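Local coordinates for tailspike protein (Siphovirus 9NA, PDB 3RIQ) that probably recognises Salmonella lipopolysaccharide as the phage's receptor and cleaves its O-antigen chains as an endorhamnosidase, at residues V207-L221 with V235-K249. Sequence-based numbering, arbitrary orientation.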
loop_
_atom_site.group_PDB
_atom_site.type_symbol
_atom_site.label_atom_id
_atom_site.label_comp_id
_atom_site.label_asym_id
_atom_site.label_seq_id
_atom_site.Cartn_x
_atom_site.Cartn_y
_atom_site.Cartn_z
ATOM N N VAL A 207 -8.044 -14.292 12.285
ATOM C CA VAL A 207 -7.223 -13.610 13.285
ATOM C C VAL A 207 -7.039 -12.182 12.787
ATOM O O VAL A 207 -6.685 -11.969 11.605
ATOM C CB VAL A 207 -5.855 -14.318 13.418
ATOM C CG1 VAL A 207 -4.907 -13.601 14.436
ATOM C CG2 VAL A 207 -6.075 -15.820 13.825
ATOM N N VAL A 208 -7.218 -11.196 13.676
ATOM C CA VAL A 208 -7.030 -9.769 13.314
ATOM C C VAL A 208 -6.222 -9.078 14.392
ATOM O O VAL A 208 -6.677 -9.013 15.537
ATOM C CB VAL A 208 -8.417 -9.051 13.189
ATOM C CG1 VAL A 208 -8.223 -7.561 12.835
ATOM C CG2 VAL A 208 -9.317 -9.781 12.169
ATOM N N GLY A 209 -5.047 -8.533 14.026
ATOM C CA GLY A 209 -4.259 -7.771 15.008
ATOM C C GLY A 209 -3.203 -8.610 15.675
ATOM O O GLY A 209 -3.256 -9.853 15.607
ATOM N N GLY A 210 -2.263 -7.934 16.364
ATOM C CA GLY A 210 -1.375 -8.600 17.309
ATOM C C GLY A 210 -0.101 -9.195 16.749
ATOM O O GLY A 210 0.352 -8.865 15.637
ATOM N N GLU A 211 0.476 -10.075 17.545
ATOM C CA GLU A 211 1.788 -10.656 17.284
ATOM C C GLU A 211 1.879 -12.028 17.921
ATOM O O GLU A 211 1.455 -12.215 19.092
ATOM C CB GLU A 211 2.930 -9.754 17.812
ATOM C CG GLU A 211 4.321 -10.352 17.537
ATOM C CD GLU A 211 5.471 -9.338 17.551
ATOM O OE1 GLU A 211 5.213 -8.118 17.780
ATOM O OE2 GLU A 211 6.652 -9.763 17.305
ATOM N N ILE A 212 2.396 -12.989 17.160
ATOM C CA ILE A 212 2.638 -14.355 17.641
ATOM C C ILE A 212 4.122 -14.638 17.421
ATOM O O ILE A 212 4.645 -14.378 16.325
ATOM C CB ILE A 212 1.739 -15.358 16.838
ATOM C CG1 ILE A 212 0.254 -15.143 17.247
ATOM C CG2 ILE A 212 2.202 -16.823 17.053
ATOM C CD1 ILE A 212 -0.723 -15.792 16.331
ATOM N N LYS A 213 4.769 -15.208 18.438
ATOM C CA LYS A 213 6.221 -15.403 18.478
ATOM C C LYS A 213 6.587 -16.865 18.663
ATOM O O LYS A 213 5.968 -17.575 19.477
ATOM C CB LYS A 213 6.814 -14.624 19.658
ATOM C CG LYS A 213 6.382 -13.174 19.704
ATOM C CD LYS A 213 7.071 -12.417 20.865
ATOM C CE LYS A 213 6.542 -10.984 20.910
ATOM N NZ LYS A 213 7.201 -10.135 21.974
ATOM N N TYR A 214 7.600 -17.318 17.926
ATOM C CA TYR A 214 8.120 -18.694 18.086
ATOM C C TYR A 214 7.035 -19.771 17.865
ATOM O O TYR A 214 6.184 -19.603 16.996
ATOM C CB TYR A 214 8.931 -18.875 19.394
ATOM C CG TYR A 214 10.120 -17.935 19.447
ATOM C CD1 TYR A 214 11.285 -18.214 18.712
ATOM C CD2 TYR A 214 10.084 -16.751 20.203
ATOM C CE1 TYR A 214 12.391 -17.336 18.719
ATOM C CE2 TYR A 214 11.195 -15.847 20.242
ATOM C CZ TYR A 214 12.337 -16.155 19.486
ATOM O OH TYR A 214 13.417 -15.306 19.510
ATOM N N GLY A 215 7.106 -20.879 18.612
ATOM C CA GLY A 215 6.346 -22.089 18.252
ATOM C C GLY A 215 6.997 -22.865 17.144
ATOM O O GLY A 215 7.690 -22.293 16.288
ATOM N N SER A 216 6.826 -24.181 17.157
ATOM C CA SER A 216 7.465 -25.012 16.114
ATOM C C SER A 216 6.727 -24.947 14.779
ATOM O O SER A 216 7.261 -25.433 13.774
ATOM C CB SER A 216 7.581 -26.490 16.569
ATOM O OG SER A 216 6.260 -27.015 16.776
ATOM N N GLY A 217 5.503 -24.398 14.782
ATOM C CA GLY A 217 4.632 -24.404 13.606
ATOM C C GLY A 217 4.541 -23.043 12.917
ATOM O O GLY A 217 5.522 -22.278 12.865
ATOM N N SER A 218 3.336 -22.718 12.439
ATOM C CA SER A 218 3.095 -21.474 11.720
ATOM C C SER A 218 2.252 -20.583 12.626
ATOM O O SER A 218 1.495 -21.100 13.462
ATOM C CB SER A 218 2.400 -21.755 10.381
ATOM O OG SER A 218 3.199 -22.600 9.544
ATOM N N ALA A 219 2.355 -19.252 12.515
ATOM C CA ALA A 219 1.655 -18.445 13.515
ATOM C C ALA A 219 0.145 -18.717 13.489
ATOM O O ALA A 219 -0.498 -18.854 14.558
ATOM C CB ALA A 219 1.938 -16.966 13.352
ATOM N N VAL A 220 -0.421 -18.797 12.284
ATOM C CA VAL A 220 -1.823 -19.186 12.101
ATOM C C VAL A 220 -1.841 -20.250 11.043
ATOM O O VAL A 220 -1.153 -20.115 10.014
ATOM C CB VAL A 220 -2.729 -17.989 11.672
ATOM C CG1 VAL A 220 -4.186 -18.435 11.649
ATOM C CG2 VAL A 220 -2.531 -16.768 12.600
ATOM N N LEU A 221 -2.641 -21.311 11.284
ATOM C CA LEU A 221 -2.712 -22.463 10.380
ATOM C C LEU A 221 -4.174 -22.790 10.062
ATOM O O LEU A 221 -5.014 -22.883 10.988
ATOM C CB LEU A 221 -2.037 -23.669 11.052
ATOM C CG LEU A 221 -2.112 -24.989 10.265
ATOM C CD1 LEU A 221 -1.272 -24.893 9.004
ATOM C CD2 LEU A 221 -1.632 -26.122 11.117
ATOM N N VAL A 235 -6.413 -13.891 7.739
ATOM C CA VAL A 235 -5.569 -13.201 8.725
ATOM C C VAL A 235 -5.384 -11.757 8.280
ATOM O O VAL A 235 -5.072 -11.498 7.112
ATOM C CB VAL A 235 -4.159 -13.854 8.859
ATOM C CG1 VAL A 235 -3.308 -13.083 9.864
ATOM C CG2 VAL A 235 -4.281 -15.347 9.220
ATOM N N ARG A 236 -5.525 -10.816 9.235
ATOM C CA ARG A 236 -5.304 -9.387 8.941
ATOM C C ARG A 236 -4.494 -8.730 10.049
ATOM O O ARG A 236 -4.747 -9.027 11.226
ATOM C CB ARG A 236 -6.646 -8.660 8.759
ATOM C CG ARG A 236 -6.489 -7.160 8.506
ATOM C CD ARG A 236 -7.766 -6.477 8.053
ATOM N NE ARG A 236 -8.955 -6.658 8.905
ATOM C CZ ARG A 236 -9.288 -5.854 9.920
ATOM N NH1 ARG A 236 -8.447 -4.880 10.302
ATOM N NH2 ARG A 236 -10.461 -6.023 10.565
ATOM N N ASP A 237 -3.512 -7.889 9.668
ATOM C CA ASP A 237 -2.768 -7.029 10.647
ATOM C C ASP A 237 -2.056 -7.853 11.711
ATOM O O ASP A 237 -2.244 -7.609 12.922
ATOM C CB ASP A 237 -3.711 -6.035 11.336
ATOM C CG ASP A 237 -4.344 -5.054 10.378
ATOM O OD1 ASP A 237 -3.749 -4.763 9.324
ATOM O OD2 ASP A 237 -5.446 -4.544 10.704
ATOM N N LEU A 238 -1.253 -8.832 11.281
ATOM C CA LEU A 238 -0.528 -9.697 12.225
ATOM C C LEU A 238 0.983 -9.548 12.019
ATOM O O LEU A 238 1.454 -9.426 10.879
ATOM C CB LEU A 238 -0.913 -11.172 11.962
ATOM C CG LEU A 238 -0.219 -12.203 12.850
ATOM C CD1 LEU A 238 -0.693 -12.097 14.304
ATOM C CD2 LEU A 238 -0.466 -13.611 12.293
ATOM N N ILE A 239 1.730 -9.583 13.117
ATOM C CA ILE A 239 3.211 -9.758 13.050
ATOM C C ILE A 239 3.485 -11.204 13.453
ATOM O O ILE A 239 3.055 -11.628 14.528
ATOM C CB ILE A 239 3.950 -8.770 13.995
ATOM C CG1 ILE A 239 3.651 -7.320 13.585
ATOM C CG2 ILE A 239 5.435 -9.072 13.976
ATOM C CD1 ILE A 239 4.145 -6.291 14.568
ATOM N N SER A 240 4.192 -11.957 12.613
ATOM C CA SER A 240 4.565 -13.354 12.890
ATOM C C SER A 240 6.074 -13.361 13.053
ATOM O O SER A 240 6.808 -13.043 12.084
ATOM C CB SER A 240 4.158 -14.221 11.701
ATOM O OG SER A 240 4.630 -15.543 11.860
ATOM N N TYR A 241 6.551 -13.670 14.264
ATOM C CA TYR A 241 7.977 -13.475 14.587
ATOM C C TYR A 241 8.686 -14.767 14.946
ATOM O O TYR A 241 8.340 -15.405 15.955
ATOM C CB TYR A 241 8.064 -12.519 15.790
ATOM C CG TYR A 241 9.455 -12.349 16.387
ATOM C CD1 TYR A 241 10.536 -11.841 15.629
ATOM C CD2 TYR A 241 9.674 -12.668 17.738
ATOM C CE1 TYR A 241 11.807 -11.671 16.208
ATOM C CE2 TYR A 241 10.951 -12.500 18.333
ATOM C CZ TYR A 241 12.001 -11.988 17.545
ATOM O OH TYR A 241 13.261 -11.774 18.077
ATOM N N ARG A 242 9.642 -15.160 14.116
ATOM C CA ARG A 242 10.504 -16.333 14.407
ATOM C C ARG A 242 9.766 -17.654 14.675
ATOM O O ARG A 242 10.195 -18.491 15.531
ATOM C CB ARG A 242 11.492 -16.015 15.542
ATOM C CG ARG A 242 12.563 -15.050 15.066
ATOM C CD ARG A 242 13.506 -14.704 16.211
ATOM N NE ARG A 242 14.587 -13.838 15.761
ATOM C CZ ARG A 242 15.561 -13.432 16.561
ATOM N NH1 ARG A 242 15.606 -13.893 17.825
ATOM N NH2 ARG A 242 16.522 -12.645 16.090
ATOM N N VAL A 243 8.685 -17.864 13.932
ATOM C CA VAL A 243 8.042 -19.180 14.018
ATOM C C VAL A 243 8.925 -20.260 13.365
ATOM O O VAL A 243 9.775 -19.988 12.495
ATOM C CB VAL A 243 6.584 -19.188 13.444
ATOM C CG1 VAL A 243 5.784 -18.103 14.131
ATOM C CG2 VAL A 243 6.562 -19.039 11.936
ATOM N N GLY A 244 8.719 -21.502 13.799
ATOM C CA GLY A 244 9.542 -22.625 13.296
ATOM C C GLY A 244 9.148 -23.109 11.892
ATOM O O GLY A 244 9.960 -23.801 11.229
ATOM N N GLU A 245 7.953 -22.745 11.428
ATOM C CA GLU A 245 7.541 -23.092 10.070
ATOM C C GLU A 245 7.320 -21.806 9.270
ATOM O O GLU A 245 8.273 -21.036 9.073
ATOM C CB GLU A 245 6.349 -24.083 10.073
ATOM C CG GLU A 245 6.802 -25.453 10.585
ATOM C CD GLU A 245 5.788 -26.574 10.400
ATOM O OE1 GLU A 245 5.019 -26.540 9.415
ATOM O OE2 GLU A 245 5.786 -27.509 11.242
ATOM N N SER A 246 6.097 -21.556 8.810
ATOM C CA SER A 246 5.857 -20.416 7.925
ATOM C C SER A 246 5.046 -19.301 8.605
ATOM O O SER A 246 4.312 -19.540 9.569
ATOM C CB SER A 246 5.195 -20.878 6.639
ATOM O OG SER A 246 6.071 -21.669 5.865
ATOM N N GLY A 247 5.189 -18.073 8.113
ATOM C CA GLY A 247 4.639 -16.913 8.843
ATOM C C GLY A 247 3.164 -17.122 9.141
ATOM O O GLY A 247 2.720 -16.958 10.289
ATOM N N VAL A 248 2.404 -17.480 8.097
ATOM C CA VAL A 248 1.076 -18.080 8.237
ATOM C C VAL A 248 1.037 -19.194 7.182
ATOM O O VAL A 248 1.820 -19.198 6.218
ATOM C CB VAL A 248 -0.095 -17.083 7.988
ATOM C CG1 VAL A 248 -0.081 -15.930 9.011
ATOM C CG2 VAL A 248 -0.102 -16.560 6.519
ATOM N N LYS A 249 0.095 -20.119 7.316
ATOM C CA LYS A 249 0.061 -21.285 6.409
ATOM C C LYS A 249 -1.334 -21.801 6.133
ATOM O O LYS A 249 -2.150 -21.918 7.074
ATOM C CB LYS A 249 0.870 -22.441 7.045
ATOM C CG LYS A 249 0.905 -23.732 6.224
ATOM C CD LYS A 249 1.900 -24.759 6.793
ATOM C CE LYS A 249 1.752 -26.078 6.040
ATOM N NZ LYS A 249 2.526 -27.239 6.644
HETATM O O HOH W 1 -0.098 -6.511 14.270
HETATM O O HOH W 2 13.439 -12.915 20.675
HETATM O O HOH W 3 2.474 -25.270 10.481
#
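Tyr214 turns its CG opposite the carbonyl carbon (chi1 -59°), and Arg242 does the same before running extended to NE, which lays ring and arginine chain side by side. Arg242 NH1 can then donate to Tyr214 OH at 3.1 Å, with the hydroxyl near the guanidinium plane. Tyr241, its CG opposite the backbone N (chi1 172°), sets its ring next to that of Tyr214 at an oblique 70°, and one water joins the two hydroxyls. On the outer side of the coil Glu211 crosses Ile239, its CD 3.6 Å from Ile239 CG2, and, before the corner at Asp237, Val208 CG1 lies over one face of the Arg236 guanidinium, off toward its rim. Inside the coil, Val220 CG2 meets Leu238 CD2 at 3.8 Å and Val220 CB meets Val235 CG2 at 3.9 Å; Leu238 CD1 also approaches Ile212. Gly247 O takes two bonds, from Ser240 OG at 2.8 Å on a lone pair and from Ala219 N, which comes from above the carbonyl plane. Ser218 OG accepts from Ser246 N at 3.2 Å. Parallel backbone bonding, such as Tyr214 N to Tyr241 O at 2.8 Å, holds the register between strands 211-214 and 238-241. These are successive rungs of the right-handed beta-helix of this P22-like tailspike, with Glu211 stacked on Ile239 and Lys213 on Tyr241 one coil apart. Arg242 is also held by Gln274 and Tyr95 and makes a cation-pi contact with Phe97, and Lys213 forms salt bridges with Asp230 and Asp232 of the second subunit. The two coils lie between strands 176-179 and 184-194 of the preceding coil and strands 266-273 and 281-282 of the next.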